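Local structure of putative transcriptional coactivator P15 (Enterobacteria phage t5, 4BG7) at residues A[25-31]-A[42-48]. The protein probably binds DNA as a phage homolog of the eukaryotic transcription coactivator PC4, and is implicated in recombination-dependent DNA replication. Numbering follows the deposited sequence.
Sequences GEQVRLT and GIRYWLL
Two central strands of a four-stranded antiparallel sheet pair here as the arms of a beta hairpin, one register sorting residues onto two faces. Residues 26-31 and 42-48 are extended, their axes 4.6 Å apart and directions 139° apart, a marked twist. The hydrogen-bonded pairs are Gln27–Trp46 (Gln27 N–Trp46 O 2.8 Å, Trp46 N–Gln27 O 3.1 Å), Arg29–Arg44 (Arg29 N–Arg44 O 3.2 Å, Arg44 N–Arg29 O 3.0 Å) and Thr31–Gly42 (Thr31 N–Gly42 O 2.8 Å, Gly42 N–Thr31 O 2.9 Å). Non-hydrogen-bonded Glu26–Leu47, Val28–Tyr45 and Leu30–Ile43 put their side chains on the face opposite Gln27, Arg29 and Trp46. Gly25 O accepts from Leu48 N (3.0 Å). In the PC4-like fold this curved sheet is followed by helix 67-83; Phe61 of the second subunit packs on Val28, Ile43 and Tyr45, and its Ala76 on Leu30. On that face Val28 CG1 meets Ile43 CG2 (3.3 Å). Opposite, Arg29 (chi1 m, then extended) lies flat over Trp46 (chi1 m), a cation-pi stack with CZ 3.5 Å from the six-membered ring centroid, planes 5° apart. Gln27 OE1 accepts from Arg29 NE (2.8 Å) and NH2 (2.5 Å); a water joins Trp46 NE1 (3.0 Å) to Thr31 OG1 (2.9 Å). Arg44 reaches Asp14 (salt bridge) and Thr57 O.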
ATOM      1  N   GLY A  25      10.775  16.455   1.292  1.00 51.79           N
ATOM      2  CA  GLY A  25      11.999  15.748   0.874  1.00 54.97           C
ATOM      3  C   GLY A  25      12.290  14.400   1.524  1.00 53.13           C
ATOM      4  O   GLY A  25      13.435  13.892   1.440  1.00 45.28           O
ATOM      5  N   GLU A  26      11.281  13.867   2.222  1.00 48.50           N
ATOM      6  CA  GLU A  26      11.056  12.439   2.334  1.00 47.72           C
ATOM      7  C   GLU A  26      10.036  12.037   1.225  1.00 42.13           C
ATOM      8  O   GLU A  26       8.944  12.585   1.131  1.00 49.97           O
ATOM      9  CB  GLU A  26      10.551  12.108   3.727  1.00 46.89           C
ATOM     10  CG  GLU A  26      10.008  10.706   3.843  1.00 52.64           C
ATOM     11  CD  GLU A  26      10.101  10.183   5.242  1.00 61.44           C
ATOM     12  OE1 GLU A  26      11.240   9.910   5.677  1.00 72.02           O
ATOM     13  OE2 GLU A  26       9.052  10.042   5.903  1.00 65.05           O
ATOM     14  N   GLN A  27      10.412  11.124   0.360  1.00 39.12           N
ATOM     15  CA  GLN A  27       9.575  10.699  -0.767  1.00 36.41           C
ATOM     16  C   GLN A  27       9.078   9.231  -0.638  1.00 42.74           C
ATOM     17  O   GLN A  27       9.857   8.340  -0.280  1.00 39.23           O
ATOM     18  CB  GLN A  27      10.373  10.811  -2.010  1.00 32.59           C
ATOM     19  CG  GLN A  27       9.846  10.057  -3.195  1.00 36.82           C
ATOM     20  CD  GLN A  27      10.573  10.386  -4.491  1.00 35.34           C
ATOM     21  OE1 GLN A  27      11.504   9.726  -4.895  1.00 45.04           O
ATOM     22  NE2 GLN A  27      10.103  11.430  -5.168  1.00 49.96           N
ATOM     23  N   VAL A  28       7.811   8.970  -0.992  1.00 38.08           N
ATOM     24  CA  VAL A  28       7.178   7.672  -0.727  1.00 37.56           C
ATOM     25  C   VAL A  28       7.081   6.884  -2.033  1.00 31.13           C
ATOM     26  O   VAL A  28       6.394   7.306  -2.936  1.00 34.72           O
ATOM     27  CB  VAL A  28       5.750   7.882  -0.140  1.00 36.12           C
ATOM     28  CG1 VAL A  28       5.162   6.578   0.312  1.00 37.96           C
ATOM     29  CG2 VAL A  28       5.773   8.859   1.023  1.00 35.88           C
ATOM     30  N   ARG A  29       7.794   5.750  -2.160  1.00 30.88           N
ATOM     31  CA  ARG A  29       7.704   4.920  -3.387  1.00 26.52           C
ATOM     32  C   ARG A  29       7.112   3.550  -3.160  1.00 27.22           C
ATOM     33  O   ARG A  29       7.565   2.797  -2.304  1.00 25.25           O
ATOM     34  CB  ARG A  29       9.043   4.718  -4.100  1.00 29.70           C
ATOM     35  CG  ARG A  29       9.662   6.024  -4.527  1.00 33.19           C
ATOM     36  CD  ARG A  29      10.658   5.817  -5.625  1.00 35.23           C
ATOM     37  NE  ARG A  29      11.405   7.049  -5.704  1.00 37.21           N
ATOM     38  CZ  ARG A  29      12.315   7.339  -6.629  1.00 48.34           C
ATOM     39  NH1 ARG A  29      12.595   6.464  -7.595  1.00 45.18           N
ATOM     40  NH2 ARG A  29      12.946   8.529  -6.554  1.00 43.94           N
ATOM     41  N   LEU A  30       6.062   3.243  -3.910  1.00 25.77           N
ATOM     42  CA  LEU A  30       5.473   1.913  -3.952  1.00 25.96           C
ATOM     43  C   LEU A  30       6.449   0.990  -4.615  1.00 24.81           C
ATOM     44  O   LEU A  30       6.841   1.185  -5.799  1.00 26.96           O
ATOM     45  CB  LEU A  30       4.164   1.860  -4.760  1.00 25.51           C
ATOM     46  CG  LEU A  30       3.360   0.553  -4.667  1.00 25.07           C
ATOM     47  CD1 LEU A  30       2.968   0.364  -3.223  1.00 23.88           C
ATOM     48  CD2 LEU A  30       2.117   0.724  -5.582  1.00 23.50           C
ATOM     49  N   THR A  31       6.796  -0.056  -3.880  1.00 24.11           N
ATOM     50  CA  THR A  31       7.968  -0.848  -4.227  1.00 23.26           C
ATOM     51  C   THR A  31       7.670  -2.348  -4.237  1.00 22.40           C
ATOM     52  O   THR A  31       6.974  -2.848  -3.363  1.00 21.58           O
ATOM     53  CB  THR A  31       9.110  -0.572  -3.234  1.00 23.57           C
ATOM     54  OG1 THR A  31       9.408   0.806  -3.297  1.00 23.87           O
ATOM     55  CG2 THR A  31      10.333  -1.459  -3.573  1.00 20.97           C
ATOM     56  N   GLY A  42       5.581  -2.893  -0.788  1.00 22.11           N
ATOM     57  CA  GLY A  42       5.540  -1.946   0.320  1.00 20.79           C
ATOM     58  C   GLY A  42       5.944  -0.535  -0.053  1.00 20.76           C
ATOM     59  O   GLY A  42       5.897  -0.151  -1.225  1.00 19.83           O
ATOM     60  N   ILE A  43       6.365   0.234   0.943  1.00 19.88           N
ATOM     61  CA  ILE A  43       6.797   1.597   0.678  1.00 20.68           C
ATOM     62  C   ILE A  43       8.257   1.745   1.095  1.00 21.58           C
ATOM     63  O   ILE A  43       8.565   1.464   2.225  1.00 21.76           O
ATOM     64  CB  ILE A  43       5.949   2.555   1.506  1.00 22.22           C
ATOM     65  CG1 ILE A  43       4.529   2.625   0.964  1.00 21.42           C
ATOM     66  CG2 ILE A  43       6.597   3.935   1.590  1.00 27.53           C
ATOM     67  CD1 ILE A  43       4.244   2.835  -0.508  1.00 19.72           C
ATOM     68  N   ARG A  44       9.142   2.094   0.163  1.00 20.03           N
ATOM     69  CA  ARG A  44      10.542   2.393   0.506  1.00 22.17           C
ATOM     70  C   ARG A  44      10.702   3.888   0.482  1.00 24.60           C
ATOM     71  O   ARG A  44      10.220   4.546  -0.455  1.00 28.33           O
ATOM     72  CB  ARG A  44      11.505   1.787  -0.526  1.00 20.08           C
ATOM     73  CG  ARG A  44      12.956   2.016  -0.143  1.00 18.99           C
ATOM     74  CD  ARG A  44      13.902   1.743  -1.268  1.00 21.17           C
ATOM     75  NE  ARG A  44      14.165   0.308  -1.537  1.00 22.10           N
ATOM     76  CZ  ARG A  44      15.110  -0.430  -0.973  1.00 23.08           C
ATOM     77  NH1 ARG A  44      15.856   0.055  -0.005  1.00 23.03           N
ATOM     78  NH2 ARG A  44      15.265  -1.696  -1.383  1.00 27.69           N
ATOM     79  N   TYR A  45      11.368   4.446   1.486  1.00 26.87           N
ATOM     80  CA  TYR A  45      11.597   5.921   1.506  1.00 27.40           C
ATOM     81  C   TYR A  45      12.871   6.354   0.758  1.00 27.25           C
ATOM     82  O   TYR A  45      13.949   5.817   1.021  1.00 27.17           O
ATOM     83  CB  TYR A  45      11.641   6.451   2.921  1.00 29.05           C
ATOM     84  CG  TYR A  45      10.281   6.369   3.577  1.00 34.10           C
ATOM     85  CD1 TYR A  45       9.277   7.274   3.237  1.00 39.80           C
ATOM     86  CD2 TYR A  45       9.950   5.332   4.447  1.00 35.28           C
ATOM     87  CE1 TYR A  45       8.012   7.195   3.824  1.00 41.55           C
ATOM     88  CE2 TYR A  45       8.674   5.238   5.014  1.00 34.38           C
ATOM     89  CZ  TYR A  45       7.713   6.167   4.674  1.00 39.37           C
ATOM     90  OH  TYR A  45       6.446   6.106   5.212  1.00 43.73           O
ATOM     91  N   TRP A  46      12.724   7.297  -0.168  1.00 26.43           N
ATOM     92  CA  TRP A  46      13.856   8.035  -0.741  1.00 26.18           C
ATOM     93  C   TRP A  46      14.018   9.392  -0.093  1.00 29.42           C
ATOM     94  O   TRP A  46      13.019  10.040   0.222  1.00 31.70           O
ATOM     95  CB  TRP A  46      13.689   8.125  -2.194  1.00 30.14           C
ATOM     96  CG  TRP A  46      13.669   6.773  -2.865  1.00 26.50           C
ATOM     97  CD1 TRP A  46      12.875   5.699  -2.516  1.00 26.89           C
ATOM     98  CD2 TRP A  46      14.354   6.350  -4.051  1.00 29.68           C
ATOM     99  NE1 TRP A  46      13.059   4.671  -3.345  1.00 26.60           N
ATOM    100  CE2 TRP A  46      13.961   4.967  -4.271  1.00 29.57           C
ATOM    101  CE3 TRP A  46      15.299   6.919  -4.891  1.00 33.29           C
ATOM    102  CZ2 TRP A  46      14.448   4.215  -5.334  1.00 29.81           C
ATOM    103  CZ3 TRP A  46      15.790   6.170  -5.947  1.00 34.20           C
ATOM    104  CH2 TRP A  46      15.364   4.856  -6.185  1.00 36.27           C
ATOM    105  N   LEU A  47      15.262   9.836   0.168  1.00 24.11           N
ATOM    106  CA  LEU A  47      15.479  11.092   0.839  1.00 28.21           C
ATOM    107  C   LEU A  47      16.321  12.008  -0.002  1.00 26.75           C
ATOM    108  O   LEU A  47      17.211  11.572  -0.699  1.00 26.19           O
ATOM    109  CB  LEU A  47      16.232  10.893   2.189  1.00 30.70           C
ATOM    110  CG  LEU A  47      15.377  10.876   3.454  1.00 34.60           C
ATOM    111  CD1 LEU A  47      14.157   9.967   3.231  1.00 37.75           C
ATOM    112  CD2 LEU A  47      16.183  10.403   4.644  1.00 33.65           C
ATOM    113  N   LEU A  48      16.073  13.306   0.137  1.00 25.27           N
ATOM    114  CA  LEU A  48      16.839  14.320  -0.570  1.00 25.99           C
ATOM    115  C   LEU A  48      18.168  14.505   0.092  1.00 23.25           C
ATOM    116  O   LEU A  48      18.213  14.496   1.300  1.00 25.55           O
ATOM    117  CB  LEU A  48      16.108  15.665  -0.557  1.00 27.91           C
ATOM    118  CG  LEU A  48      14.970  15.901  -1.561  1.00 29.41           C
ATOM    119  CD1 LEU A  48      14.307  17.268  -1.266  1.00 27.95           C
ATOM    120  CD2 LEU A  48      15.515  15.796  -2.981  1.00 25.97           C
TER
HETATM  121  O   HOH W   1      11.837   2.045  -4.284  1.00 22.54           O